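Glutamate receptor 1 (Adineta vaga, PDB 4IO2) binds glutamate in the cleft of this extracellular ligand-binding domain and probably serves as a ligand-gated ion channel. Local coordinates at residues 106-112 / 196-202; 162-166 / 176-180; 47-52 / 224-228. One frame throughout, in Å; residues are numbered along the deposited sequence. Where two conformers were deposited one is given.

Contact 1 (106-112 / 196-202); sequences SMRILMR and TLVGEDF
Phe202 lies against Met107, its ring plane covered on one face by Met107 CB, 3.9 Å from the ring centroid and offset toward the rim. The methionine chain bends at its last torsion and brings CE to 3.6 Å from Phe202 CE2, while SD stands obliquely to the ring in a Met-aromatic contact. Phe202 can reach this far because its CG sits between the backbone N and the carbonyl carbon (chi1 61°), which swings the ring back along the neighbouring strand until Ile109 N meets its edge. At the other end, Met111 SD touches Val198 CG1 at 3.6 Å, and Ile109 CG2 packs on the same methyl.

Arg108 folds back over the chain corner at Gly199. Leu197 CB covers the centre of one guanidinium face. Arg108 NH2 gives Gly199 O a short but strongly bent, weak hydrogen bond of 2.8 Å. Asp201 OD1 is 3.6 Å from Arg108 NE, a long, doubtful salt bridge: no guanidinium N-H aims at the oxygen, and Asp201 was modelled in two conformers.

Behind these side chains is an antiparallel ladder broken by a beta bulge: Met107 pairs with Phe202 but Ile109 with Val198, a register shift of two. Met107 N to Phe202 O, 2.8 Å, is nearly straight (174°). At the bulge a water takes over, accepting from Arg108 NE and Ile109 N and donating to Val198 O (2.6 Å) and Glu200 O, four bonds in all. Gly199 turns the corner with backbone angles that would drive any side chain into Val198 O. Farther out, Phe178 meets the Phe202 ring edge-to-face, and Tyr144 adds another ring; Met107 also lies close to Asp180, a residue that binds the glutamate.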
loop_
_atom_site.group_PDB
_atom_site.type_symbol
_atom_site.label_atom_id
_atom_site.label_comp_id
_atom_site.label_asym_id
_atom_site.label_seq_id
_atom_site.Cartn_x
_atom_site.Cartn_y
_atom_site.Cartn_z
ATOM N N SER A 106 -6.684 3.720 -6.092
ATOM C CA SER A 106 -7.019 5.142 -6.106
ATOM C C SER A 106 -8.320 5.226 -6.916
ATOM O O SER A 106 -8.788 4.220 -7.483
ATOM C CB SER A 106 -5.923 5.976 -6.739
ATOM O OG SER A 106 -5.704 5.517 -8.061
ATOM N N MET A 107 -8.940 6.392 -6.910
ATOM C CA MET A 107 -10.192 6.592 -7.646
ATOM C C MET A 107 -9.989 7.527 -8.805
ATOM O O MET A 107 -9.049 8.328 -8.816
ATOM C CB MET A 107 -11.341 7.112 -6.755
ATOM C CG MET A 107 -11.700 6.162 -5.644
ATOM S SD MET A 107 -13.206 6.665 -4.776
ATOM C CE MET A 107 -12.592 7.937 -3.708
ATOM N N ARG A 108 -10.862 7.366 -9.801
ATOM C CA ARG A 108 -10.948 8.263 -10.932
ATOM C C ARG A 108 -12.345 8.756 -11.129
ATOM O O ARG A 108 -13.292 8.182 -10.636
ATOM C CB ARG A 108 -10.409 7.621 -12.208
ATOM C CG ARG A 108 -8.875 7.372 -12.059
ATOM C CD ARG A 108 -8.063 7.464 -13.267
ATOM N NE ARG A 108 -8.191 8.743 -13.933
ATOM C CZ ARG A 108 -7.860 8.881 -15.197
ATOM N NH1 ARG A 108 -7.433 7.795 -15.867
ATOM N NH2 ARG A 108 -8.008 10.055 -15.787
ATOM N N ILE A 109 -12.454 9.892 -11.811
ATOM C CA ILE A 109 -13.727 10.398 -12.238
ATOM C C ILE A 109 -14.184 9.695 -13.535
ATOM O O ILE A 109 -13.444 9.669 -14.514
ATOM C CB ILE A 109 -13.645 11.902 -12.458
ATOM C CG1 ILE A 109 -13.245 12.625 -11.157
ATOM C CG2 ILE A 109 -14.995 12.413 -13.000
ATOM C CD1 ILE A 109 -12.802 14.075 -11.322
ATOM N N LEU A 110 -15.401 9.135 -13.499
ATOM C CA LEU A 110 -16.066 8.412 -14.620
ATOM C C LEU A 110 -17.111 9.343 -15.225
ATOM O O LEU A 110 -17.889 9.940 -14.506
ATOM C CB LEU A 110 -16.752 7.143 -14.078
ATOM C CG LEU A 110 -17.487 6.259 -15.099
ATOM C CD1 LEU A 110 -16.536 5.617 -16.042
ATOM C CD2 LEU A 110 -18.329 5.157 -14.382
ATOM N N MET A 111 -17.189 9.351 -16.556
ATOM C CA MET A 111 -18.115 10.256 -17.249
ATOM C C MET A 111 -18.366 9.756 -18.663
ATOM O O MET A 111 -17.663 8.865 -19.139
ATOM C CB MET A 111 -17.498 11.651 -17.326
ATOM C CG MET A 111 -16.243 11.777 -18.217
ATOM S SD MET A 111 -15.626 13.490 -18.259
ATOM C CE MET A 111 -14.555 13.488 -19.695
ATOM N N ARG A 112 -19.356 10.329 -19.346
ATOM C CA ARG A 112 -19.538 10.080 -20.773
ATOM C C ARG A 112 -18.392 10.658 -21.565
ATOM O O ARG A 112 -17.900 11.770 -21.263
ATOM C CB ARG A 112 -20.802 10.768 -21.272
ATOM C CG ARG A 112 -22.090 10.197 -20.724
ATOM C CD ARG A 112 -23.298 11.030 -21.278
ATOM N NE ARG A 112 -23.201 12.466 -20.940
ATOM C CZ ARG A 112 -23.549 13.012 -19.768
ATOM N NH1 ARG A 112 -24.022 12.241 -18.784
ATOM N NH2 ARG A 112 -23.390 14.326 -19.558
ATOM N N THR A 196 -15.707 7.055 -20.119
ATOM C CA THR A 196 -14.271 7.323 -20.018
ATOM C C THR A 196 -13.901 7.889 -18.636
ATOM O O THR A 196 -14.781 8.183 -17.818
ATOM C CB THR A 196 -13.798 8.273 -21.149
ATOM O OG1 THR A 196 -12.365 8.203 -21.270
ATOM C CG2 THR A 196 -14.263 9.716 -20.912
ATOM N N LEU A 197 -12.597 8.033 -18.394
ATOM C CA LEU A 197 -12.069 8.551 -17.142
ATOM C C LEU A 197 -11.411 9.880 -17.402
ATOM O O LEU A 197 -10.913 10.114 -18.508
ATOM C CB LEU A 197 -11.034 7.566 -16.570
ATOM C CG LEU A 197 -11.507 6.095 -16.535
ATOM C CD1 LEU A 197 -10.435 5.195 -15.987
ATOM C CD2 LEU A 197 -12.760 5.975 -15.699
ATOM N N VAL A 198 -11.387 10.749 -16.399
ATOM C CA VAL A 198 -10.769 12.071 -16.524
ATOM C C VAL A 198 -10.138 12.516 -15.208
ATOM O O VAL A 198 -10.587 12.129 -14.130
ATOM C CB VAL A 198 -11.805 13.145 -17.022
ATOM C CG1 VAL A 198 -12.832 13.497 -15.926
ATOM C CG2 VAL A 198 -11.105 14.423 -17.580
ATOM N N GLY A 199 -9.104 13.348 -15.307
ATOM C CA GLY A 199 -8.521 13.965 -14.136
ATOM C C GLY A 199 -7.419 13.129 -13.513
ATOM O O GLY A 199 -7.169 11.983 -13.882
ATOM N N GLU A 200 -6.757 13.710 -12.518
ATOM C CA GLU A 200 -5.763 12.969 -11.763
ATOM C C GLU A 200 -6.438 11.954 -10.869
ATOM O O GLU A 200 -7.583 12.099 -10.457
ATOM C CB GLU A 200 -4.943 13.923 -10.906
ATOM C CG GLU A 200 -4.186 14.982 -11.695
ATOM C CD GLU A 200 -3.541 15.995 -10.786
ATOM O OE1 GLU A 200 -3.358 15.671 -9.587
ATOM O OE2 GLU A 200 -3.230 17.115 -11.265
ATOM N N ASP A 201 -5.680 10.923 -10.544
ATOM C CA ASP A 201 -6.092 9.947 -9.551
ATOM C C ASP A 201 -6.304 10.684 -8.220
ATOM O O ASP A 201 -5.685 11.743 -7.980
ATOM C CB ASP A 201 -5.031 8.836 -9.410
ATOM C CG ASP A 201 -4.544 8.265 -10.775
ATOM O OD1 ASP A 201 -5.270 8.346 -11.785
ATOM O OD2 ASP A 201 -3.430 7.696 -10.832
ATOM N N PHE A 202 -7.183 10.154 -7.369
ATOM C CA PHE A 202 -7.332 10.706 -6.040
ATOM C C PHE A 202 -7.653 9.613 -5.017
ATOM O O PHE A 202 -7.990 8.484 -5.372
ATOM C CB PHE A 202 -8.380 11.824 -6.053
ATOM C CG PHE A 202 -9.763 11.390 -6.473
ATOM C CD1 PHE A 202 -10.094 11.263 -7.808
ATOM C CD2 PHE A 202 -10.750 11.113 -5.532
ATOM C CE1 PHE A 202 -11.370 10.853 -8.203
ATOM C CE2 PHE A 202 -12.029 10.703 -5.928
ATOM C CZ PHE A 202 -12.329 10.563 -7.265
HETATM O O HOH W 1 -9.536 10.972 -12.025
#

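Contact 2 (162-166 / 176-180); sequences RQEMY and VSFMD. With GLU (glutamic acid), chain E.
Part of one lobe's wall of the glutamate pocket is built here, where Met165 and Tyr166 of helix 162-170 meet Ser177 and Met179 of strand 177-180. Met165 holds its CG anti to the backbone N (chi1 -177°), pointing the thioether at the strand: SD comes to 3.2 Å from Ser177 OG, whose hydroxyl is hydrogen-bonded to Gly134 O. The chain then bends at its last torsion and lays CE at 3.8 Å from Met179 SD.

Met179 is extended beyond CG and crosses Met165 obliquely; its methyl CE lies at the edge of the Tyr166 ring, 3.4 Å from Tyr166 OH. The same CE lies at the edge of the Arg162 guanidinium. Between 162-166 and 176-180 the contact is van der Waals, thioethers against each other and against two hydroxyl oxygens.

One residue on, the bilobed periplasmic-binding-protein fold puts the strand's end to work. Asp180 N donates to OE2 of the bound glutamate at 3.1 Å, almost straight at 177°, and the ligand's amino N bonds to Asp180 OD2 at 2.8 Å. Asn105 ND2 holds the other carboxylate oxygen, OD1, which, with the bond from OD2 to the ligand, helps to fix the rotation of the carboxylate. From the helix, Arg162 NH2 passes 3.6 Å from the ligand's CG and is hydrogen-bonded to Tyr67 OH.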
loop_
_atom_site.group_PDB
_atom_site.type_symbol
_atom_site.label_atom_id
_atom_site.label_comp_id
_atom_site.label_asym_id
_atom_site.label_seq_id
_atom_site.Cartn_x
_atom_site.Cartn_y
_atom_site.Cartn_z
ATOM N N ARG A 162 -23.229 -0.480 -9.493
ATOM C CA ARG A 162 -22.507 -0.086 -10.688
ATOM C C ARG A 162 -23.436 0.080 -11.896
ATOM O O ARG A 162 -23.321 1.035 -12.653
ATOM C CB ARG A 162 -21.393 -1.077 -10.986
ATOM C CG ARG A 162 -20.275 -1.016 -9.968
ATOM C CD ARG A 162 -19.122 -1.917 -10.366
ATOM N NE ARG A 162 -18.063 -1.927 -9.359
ATOM C CZ ARG A 162 -17.981 -2.732 -8.302
ATOM N NH1 ARG A 162 -18.860 -3.688 -8.077
ATOM N NH2 ARG A 162 -16.975 -2.557 -7.471
ATOM N N GLN A 163 -24.354 -0.849 -12.054
ATOM C CA GLN A 163 -25.273 -0.753 -13.176
ATOM C C GLN A 163 -26.053 0.561 -13.161
ATOM O O GLN A 163 -26.215 1.181 -14.210
ATOM C CB GLN A 163 -26.224 -1.943 -13.223
ATOM C CG GLN A 163 -26.984 -2.047 -14.535
ATOM C CD GLN A 163 -26.083 -2.379 -15.704
ATOM O OE1 GLN A 163 -25.353 -3.371 -15.683
ATOM N NE2 GLN A 163 -26.109 -1.536 -16.725
ATOM N N GLU A 164 -26.524 1.009 -12.000
ATOM C CA GLU A 164 -27.226 2.287 -11.938
ATOM C C GLU A 164 -26.263 3.436 -12.287
ATOM O O GLU A 164 -26.677 4.416 -12.920
ATOM C CB GLU A 164 -27.911 2.493 -10.566
ATOM C CG GLU A 164 -29.225 3.239 -10.666
ATOM C CD GLU A 164 -29.815 3.717 -9.349
ATOM O OE1 GLU A 164 -29.364 3.278 -8.282
ATOM O OE2 GLU A 164 -30.770 4.530 -9.400
ATOM N N MET A 165 -24.999 3.332 -11.862
ATOM C CA MET A 165 -24.018 4.349 -12.211
ATOM C C MET A 165 -23.916 4.428 -13.743
ATOM O O MET A 165 -23.998 5.509 -14.310
ATOM C CB MET A 165 -22.678 4.063 -11.540
ATOM C CG MET A 165 -21.587 5.052 -11.756
ATOM S SD MET A 165 -20.139 4.605 -10.795
ATOM C CE MET A 165 -19.650 3.020 -11.515
ATOM N N TYR A 166 -23.660 3.298 -14.408
ATOM C CA TYR A 166 -23.459 3.318 -15.865
ATOM C C TYR A 166 -24.706 3.858 -16.563
ATOM O O TYR A 166 -24.630 4.748 -17.426
ATOM C CB TYR A 166 -23.127 1.913 -16.410
ATOM C CG TYR A 166 -21.984 1.193 -15.728
ATOM C CD1 TYR A 166 -20.802 1.852 -15.396
ATOM C CD2 TYR A 166 -22.099 -0.137 -15.374
ATOM C CE1 TYR A 166 -19.763 1.184 -14.792
ATOM C CE2 TYR A 166 -21.057 -0.817 -14.762
ATOM C CZ TYR A 166 -19.903 -0.150 -14.454
ATOM O OH TYR A 166 -18.884 -0.820 -13.818
ATOM N N VAL A 176 -21.048 12.894 -13.708
ATOM C CA VAL A 176 -19.847 12.214 -13.241
ATOM C C VAL A 176 -20.221 11.242 -12.139
ATOM O O VAL A 176 -21.235 11.384 -11.458
ATOM C CB VAL A 176 -18.775 13.183 -12.699
ATOM C CG1 VAL A 176 -18.256 14.116 -13.765
ATOM C CG2 VAL A 176 -19.337 13.987 -11.509
ATOM N N SER A 177 -19.372 10.232 -11.954
ATOM C CA SER A 177 -19.323 9.485 -10.691
ATOM C C SER A 177 -17.854 9.194 -10.380
ATOM O O SER A 177 -16.956 9.677 -11.095
ATOM C CB SER A 177 -20.136 8.196 -10.794
ATOM O OG SER A 177 -20.282 7.575 -9.506
ATOM N N PHE A 178 -17.597 8.465 -9.275
ATOM C CA PHE A 178 -16.244 8.070 -8.877
ATOM C C PHE A 178 -16.189 6.553 -8.961
ATOM O O PHE A 178 -17.188 5.863 -8.689
ATOM C CB PHE A 178 -15.979 8.405 -7.399
ATOM C CG PHE A 178 -16.035 9.869 -7.027
ATOM C CD1 PHE A 178 -15.933 10.860 -7.977
ATOM C CD2 PHE A 178 -16.179 10.237 -5.692
ATOM C CE1 PHE A 178 -15.984 12.190 -7.609
ATOM C CE2 PHE A 178 -16.200 11.554 -5.317
ATOM C CZ PHE A 178 -16.115 12.532 -6.284
ATOM N N MET A 179 -15.030 6.033 -9.304
ATOM C CA MET A 179 -14.831 4.583 -9.415
ATOM C C MET A 179 -13.373 4.249 -9.199
ATOM O O MET A 179 -12.491 4.986 -9.603
ATOM C CB MET A 179 -15.325 4.104 -10.762
ATOM C CG MET A 179 -15.332 2.615 -10.897
ATOM S SD MET A 179 -16.117 2.133 -12.495
ATOM C CE MET A 179 -16.075 0.333 -12.321
ATOM N N ASP A 180 -13.110 3.169 -8.477
ATOM C CA ASP A 180 -11.748 2.679 -8.319
ATOM C C ASP A 180 -11.072 2.522 -9.670
ATOM O O ASP A 180 -11.678 2.061 -10.634
ATOM C CB ASP A 180 -11.735 1.318 -7.663
ATOM C CG ASP A 180 -12.145 1.320 -6.203
ATOM O OD1 ASP A 180 -12.034 2.381 -5.517
ATOM O OD2 ASP A 180 -12.510 0.204 -5.767
HETATM N N GLU E . -13.433 -0.347 -3.229
HETATM C CA GLU E . -14.685 0.359 -2.945
HETATM C C GLU E . -15.070 0.181 -1.478
HETATM O O GLU E . -14.482 -0.698 -0.797
HETATM C CB GLU E . -15.842 -0.117 -3.829
HETATM C CG GLU E . -15.626 -0.008 -5.343
HETATM C CD GLU E . -15.602 1.413 -5.907
HETATM O OE1 GLU E . -15.887 2.347 -5.160
HETATM O OE2 GLU E . -15.368 1.564 -7.135
HETATM O OXT GLU E . -15.953 0.929 -0.996
#

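Contact 3 (47-52 / 224-228); sequences YLRDKM and NILSL
Lys51 reaches across to Asn224, Leu228 and Ser227, and each part of its chain has a different neighbour. CB starts toward the second helix and meets Asn224 OD1 at 3.5 Å. Farther out, CD rests on Leu228 CD2 at 3.7 Å, and a bend at chi3 (80°) sets CE 3.6 Å from Asn224 OD1. A further turn at chi4 carries NZ to Ser227 OG, to which it donates a hydrogen bond 2.9 Å long; both residues were modelled in two conformers, so this bond belongs to one pair of them and may not be constant.

Asn224 runs alongside Lys51 in the opposite direction, slotted between it and Met52. Its amide carbon CG is 3.4 Å from Met52 CG, while ND2 is turned back to its own helix and bonded to Asp220 O. With an alanine here the amide is gone, which is likely to open a gap beside Met52 CG, leave the lysine chain freer to move and deprive Asp220 O of this donor. Next to these polar groups lies the apolar part of the interface: Leu48 CD2 meets Leu228 CD1 at 3.8 Å, and Tyr47 CB touches the same methyl.

The two short helical segments cross steeply, 116° between their directions with axes 10.7 Å apart at the closest. This joins helix 40-52 to helix 218-230 in the lobe across the cleft from Asp180. Helix 233-242 closes the apolar side, Tyr47 and Leu228 both packing on Ile233, while Leu226, on the same helix as Asn224, touches Thr89 of the second subunit.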
loop_
_atom_site.group_PDB
_atom_site.type_symbol
_atom_site.label_atom_id
_atom_site.label_comp_id
_atom_site.label_asym_id
_atom_site.label_seq_id
_atom_site.Cartn_x
_atom_site.Cartn_y
_atom_site.Cartn_z
ATOM N N TYR A 47 -4.523 -19.714 -4.688
ATOM C CA TYR A 47 -3.097 -19.607 -4.366
ATOM C C TYR A 47 -2.915 -19.621 -2.853
ATOM O O TYR A 47 -2.024 -20.292 -2.323
ATOM C CB TYR A 47 -2.526 -18.286 -4.890
ATOM C CG TYR A 47 -2.083 -18.294 -6.333
ATOM C CD1 TYR A 47 -0.958 -18.991 -6.729
ATOM C CD2 TYR A 47 -2.768 -17.558 -7.304
ATOM C CE1 TYR A 47 -0.540 -18.971 -8.039
ATOM C CE2 TYR A 47 -2.344 -17.542 -8.627
ATOM C CZ TYR A 47 -1.237 -18.256 -8.985
ATOM O OH TYR A 47 -0.766 -18.282 -10.296
ATOM N N LEU A 48 -3.773 -18.924 -2.124
ATOM C CA LEU A 48 -3.666 -18.916 -0.665
ATOM C C LEU A 48 -4.007 -20.306 -0.057
ATOM O O LEU A 48 -3.328 -20.790 0.860
ATOM C CB LEU A 48 -4.590 -17.884 -0.051
ATOM C CG LEU A 48 -4.149 -16.429 -0.283
ATOM C CD1 LEU A 48 -5.271 -15.509 0.103
ATOM C CD2 LEU A 48 -2.892 -16.144 0.534
ATOM N N ARG A 49 -5.032 -20.970 -0.593
ATOM C CA ARG A 49 -5.463 -22.269 -0.100
ATOM C C ARG A 49 -4.330 -23.269 -0.289
ATOM O O ARG A 49 -4.048 -24.067 0.622
ATOM C CB ARG A 49 -6.720 -22.711 -0.842
ATOM C CG ARG A 49 -7.328 -24.002 -0.327
ATOM C CD ARG A 49 -8.164 -24.742 -1.372
ATOM N NE ARG A 49 -7.380 -25.194 -2.512
ATOM C CZ ARG A 49 -6.558 -26.243 -2.529
ATOM N NH1 ARG A 49 -6.374 -27.022 -1.456
ATOM N NH2 ARG A 49 -5.899 -26.517 -3.642
ATOM N N ASP A 50 -3.679 -23.243 -1.448
ATOM C CA ASP A 50 -2.585 -24.189 -1.729
ATOM C C ASP A 50 -1.422 -23.990 -0.782
ATOM O O ASP A 50 -0.825 -24.965 -0.340
ATOM C CB ASP A 50 -2.093 -24.045 -3.167
ATOM C CG ASP A 50 -3.110 -24.541 -4.192
ATOM O OD1 ASP A 50 -4.140 -25.126 -3.783
ATOM O OD2 ASP A 50 -2.873 -24.352 -5.415
ATOM N N LYS A 51 -1.105 -22.751 -0.432
ATOM C CA LYS A 51 0.017 -22.477 0.468
ATOM C C LYS A 51 -0.319 -22.693 1.942
ATOM O O LYS A 51 0.526 -23.118 2.720
ATOM C CB LYS A 51 0.511 -21.033 0.294
ATOM C CG LYS A 51 1.226 -20.758 -1.012
ATOM C CD LYS A 51 1.739 -19.329 -1.085
ATOM C CE LYS A 51 3.052 -19.157 -0.318
ATOM N NZ LYS A 51 4.064 -18.427 -1.137
ATOM N N MET A 52 -1.562 -22.431 2.323
ATOM C CA MET A 52 -1.941 -22.395 3.736
ATOM C C MET A 52 -2.729 -23.612 4.194
ATOM O O MET A 52 -2.771 -23.915 5.390
ATOM C CB MET A 52 -2.763 -21.133 3.999
ATOM C CG MET A 52 -1.961 -19.852 3.705
ATOM S SD MET A 52 -2.966 -18.378 3.894
ATOM C CE MET A 52 -3.017 -18.429 5.660
ATOM N N ASN A 224 1.614 -14.979 4.299
ATOM C CA ASN A 224 1.353 -15.558 3.023
ATOM C C ASN A 224 1.003 -14.536 1.941
ATOM O O ASN A 224 1.420 -14.695 0.791
ATOM C CB ASN A 224 0.289 -16.648 3.150
ATOM C CG ASN A 224 0.860 -17.938 3.608
ATOM O OD1 ASN A 224 1.376 -18.710 2.803
ATOM N ND2 ASN A 224 0.819 -18.182 4.910
ATOM N N ILE A 225 0.220 -13.511 2.257
ATOM C CA ILE A 225 -0.005 -12.449 1.287
ATOM C C ILE A 225 1.302 -11.794 0.869
ATOM O O ILE A 225 1.531 -11.577 -0.325
ATOM C CB ILE A 225 -0.980 -11.371 1.845
ATOM C CG1 ILE A 225 -2.352 -11.959 2.019
ATOM C CG2 ILE A 225 -0.990 -10.115 0.947
ATOM C CD1 ILE A 225 -3.213 -11.073 2.875
ATOM N N LEU A 226 2.163 -11.501 1.827
ATOM C CA LEU A 226 3.436 -10.817 1.529
ATOM C C LEU A 226 4.335 -11.723 0.687
ATOM O O LEU A 226 5.038 -11.261 -0.170
ATOM C CB LEU A 226 4.093 -10.424 2.836
ATOM C CG LEU A 226 3.382 -9.257 3.530
ATOM C CD1 LEU A 226 3.804 -9.147 5.005
ATOM C CD2 LEU A 226 3.657 -7.964 2.784
ATOM N N SER A 227 4.301 -13.024 0.920
ATOM C CA SER A 227 5.046 -13.956 0.101
ATOM C C SER A 227 4.514 -13.967 -1.335
ATOM O O SER A 227 5.312 -13.980 -2.281
ATOM C CB SER A 227 4.992 -15.364 0.701
ATOM O OG SER A 227 5.691 -16.248 -0.131
ATOM N N LEU A 228 3.188 -13.952 -1.522
ATOM C CA LEU A 228 2.650 -13.847 -2.880
ATOM C C LEU A 228 3.063 -12.547 -3.554
ATOM O O LEU A 228 3.296 -12.510 -4.771
ATOM C CB LEU A 228 1.121 -13.965 -2.881
ATOM C CG LEU A 228 0.488 -15.296 -2.452
ATOM C CD1 LEU A 228 -1.016 -15.243 -2.599
ATOM C CD2 LEU A 228 1.055 -16.478 -3.266
#

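How the contacts relate
Contacts 1 and 2 adjoin, their centres 10 Å apart, and share one antiparallel sheet: strand 103-112 lies between strand 177-180 and the strands of 196-202, with Arg108 N 2.9 Å from Met179 O. Contact 3 lies on the other side of the chain's centre, about 32 Å from either by centres and about 17 Å by nearest atoms. Along the chain the order is 47-52, 106-112, 162-166, 176-180, 196-202, 224-228, so the first lobe is begun, the second is made as an insertion, and the chain returns to complete the first. Glutamate sits in the cleft between, as in other bilobed receptors of this family.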